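Local structure of putative uncharacterized protein (Actinomyces odontolyticus, 3UP9) at residues V7-G12 with D56-F61. The protein probably binds L-methionine as the membrane-anchored lipoprotein receptor of a bacterial uptake system. Numbering follows the deposited sequence.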
loop_
_atom_site.group_PDB
_atom_site.type_symbol
_atom_site.label_atom_id
_atom_site.label_comp_id
_atom_site.label_asym_id
_atom_site.label_seq_id
_atom_site.Cartn_x
_atom_site.Cartn_y
_atom_site.Cartn_z
ATOM N N VAL A 7 -16.922 20.278 -10.269
ATOM C CA VAL A 7 -15.515 20.078 -10.682
ATOM C C VAL A 7 -15.236 18.562 -10.857
ATOM O O VAL A 7 -15.627 17.749 -10.021
ATOM C CB VAL A 7 -14.498 20.705 -9.664
ATOM C CG1 VAL A 7 -13.030 20.281 -9.957
ATOM C CG2 VAL A 7 -14.644 22.223 -9.657
ATOM N N THR A 8 -14.542 18.179 -11.932
ATOM C CA THR A 8 -14.239 16.781 -12.156
ATOM C C THR A 8 -12.847 16.557 -11.735
ATOM O O THR A 8 -12.009 17.381 -12.069
ATOM C CB THR A 8 -14.355 16.382 -13.632
ATOM O OG1 THR A 8 -15.730 16.301 -13.952
ATOM C CG2 THR A 8 -13.740 15.026 -13.867
ATOM N N LEU A 9 -12.580 15.434 -11.061
ATOM C CA LEU A 9 -11.242 15.129 -10.548
ATOM C C LEU A 9 -10.715 13.812 -11.088
ATOM O O LEU A 9 -11.316 12.804 -10.831
ATOM C CB LEU A 9 -11.258 15.003 -9.030
ATOM C CG LEU A 9 -11.447 16.176 -8.112
ATOM C CD1 LEU A 9 -11.454 15.656 -6.672
ATOM C CD2 LEU A 9 -10.303 17.141 -8.275
ATOM N N THR A 10 -9.575 13.812 -11.794
ATOM C CA THR A 10 -8.957 12.568 -12.230
ATOM C C THR A 10 -8.086 12.056 -11.047
ATOM O O THR A 10 -7.141 12.740 -10.583
ATOM C CB THR A 10 -8.221 12.749 -13.616
ATOM O OG1 THR A 10 -9.075 13.454 -14.536
ATOM C CG2 THR A 10 -7.865 11.402 -14.256
ATOM N N VAL A 11 -8.447 10.889 -10.504
ATOM C CA VAL A 11 -7.753 10.320 -9.388
ATOM C C VAL A 11 -7.232 8.924 -9.753
ATOM O O VAL A 11 -8.025 8.049 -10.148
ATOM C CB VAL A 11 -8.661 10.164 -8.144
ATOM C CG1 VAL A 11 -7.812 9.733 -6.964
ATOM C CG2 VAL A 11 -9.408 11.450 -7.825
ATOM N N GLY A 12 -5.905 8.727 -9.609
ATOM C CA GLY A 12 -5.261 7.452 -9.822
ATOM C C GLY A 12 -5.233 6.590 -8.575
ATOM O O GLY A 12 -5.022 7.084 -7.486
ATOM N N ASP A 56 -1.043 14.615 -15.165
ATOM C CA ASP A 56 -2.048 13.744 -15.771
ATOM C C ASP A 56 -3.242 13.435 -14.826
ATOM O O ASP A 56 -4.308 13.047 -15.292
ATOM C CB ASP A 56 -1.384 12.453 -16.248
ATOM C CG ASP A 56 -0.447 12.666 -17.416
ATOM O OD1 ASP A 56 -0.934 13.027 -18.508
ATOM O OD2 ASP A 56 0.786 12.429 -17.246
ATOM N N LEU A 57 -3.005 13.598 -13.520
ATOM C CA LEU A 57 -3.898 13.302 -12.441
ATOM C C LEU A 57 -3.995 14.538 -11.591
ATOM O O LEU A 57 -3.063 15.314 -11.454
ATOM C CB LEU A 57 -3.359 12.150 -11.564
ATOM C CG LEU A 57 -3.189 10.753 -12.095
ATOM C CD1 LEU A 57 -2.371 9.902 -11.109
ATOM C CD2 LEU A 57 -4.547 10.160 -12.486
ATOM N N ASP A 58 -5.150 14.709 -10.997
ATOM C CA ASP A 58 -5.379 15.749 -9.996
ATOM C C ASP A 58 -4.937 15.268 -8.613
ATOM O O ASP A 58 -4.486 16.070 -7.804
ATOM C CB ASP A 58 -6.853 16.156 -9.977
ATOM C CG ASP A 58 -7.298 16.891 -11.253
ATOM O OD1 ASP A 58 -6.590 17.843 -11.683
ATOM O OD2 ASP A 58 -8.388 16.554 -11.802
ATOM N N ALA A 59 -5.071 13.977 -8.343
ATOM C CA ALA A 59 -4.766 13.399 -7.030
ATOM C C ALA A 59 -4.463 11.938 -7.280
ATOM O O ALA A 59 -4.802 11.428 -8.322
ATOM C CB ALA A 59 -5.922 13.566 -6.034
ATOM N N ASN A 60 -3.795 11.266 -6.362
ATOM C CA ASN A 60 -3.766 9.798 -6.369
ATOM C C ASN A 60 -4.086 9.298 -4.961
ATOM O O ASN A 60 -3.958 10.016 -3.980
ATOM C CB ASN A 60 -2.477 9.168 -6.980
ATOM C CG ASN A 60 -1.200 9.499 -6.211
ATOM O OD1 ASN A 60 -1.192 9.492 -4.979
ATOM N ND2 ASN A 60 -0.096 9.759 -6.952
ATOM N N PHE A 61 -4.549 8.065 -4.896
ATOM C CA PHE A 61 -4.921 7.432 -3.644
ATOM C C PHE A 61 -4.457 5.978 -3.719
ATOM O O PHE A 61 -5.165 5.120 -4.239
ATOM C CB PHE A 61 -6.437 7.553 -3.366
ATOM C CG PHE A 61 -6.881 6.810 -2.150
ATOM C CD1 PHE A 61 -6.168 6.907 -0.950
ATOM C CD2 PHE A 61 -8.001 5.978 -2.204
ATOM C CE1 PHE A 61 -6.583 6.198 0.177
ATOM C CE2 PHE A 61 -8.435 5.275 -1.074
ATOM C CZ PHE A 61 -7.715 5.368 0.116
HETATM O O HOH W 1 -8.235 16.104 -15.204
#
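Parallel strand pairing in a lobe of a periplasmic-binding-protein fold joins V11 to A59 and G12 to N60, with strand 35-41 bonded to the other edge of strand 7-13. G12 bonds through both its backbone groups: its N donates to A59 O at 3.2 Å, and its O receives F61 N at 2.8 Å, nearly along the C=O axis (176°). Upstream, where 56-58 is still loop, T10 O takes two donors in its carbonyl plane, D58 N at 2.8 Å and A59 N at 3.3 Å. The carboxylate of D58 replaces a backbone acceptor: with CG anti to its own carbonyl carbon (chi1 -68°), OD2 reaches back to T10 N at 3.0 Å, met on the anti side and 23° out of the carboxylate plane. K212 forms a salt bridge to the same oxygen and a hydrogen bond to T8 O; the lysine is likely to favour the charged carboxylate. An alanine in place of D58 would probably leave T10 N without its acceptor and K212 without its charge partner at the start of the pairing. At this loop end L9 CD2 also approaches D58 CB. The two sheet faces are lined differently. On one, V11 CG1 lies alongside A59 CB and F61 CB, while helix 213-223 packs on L9, V11 and F61. On the other, L57 lies over the glycine backbone, its CD2 3.5 Å from G12 N, and in one of the two conformers of T10 its CG2 meets that same methyl at 4.0 Å. N60 turns its amide away to N49, while its CB rests 3.3 Å from G12 O.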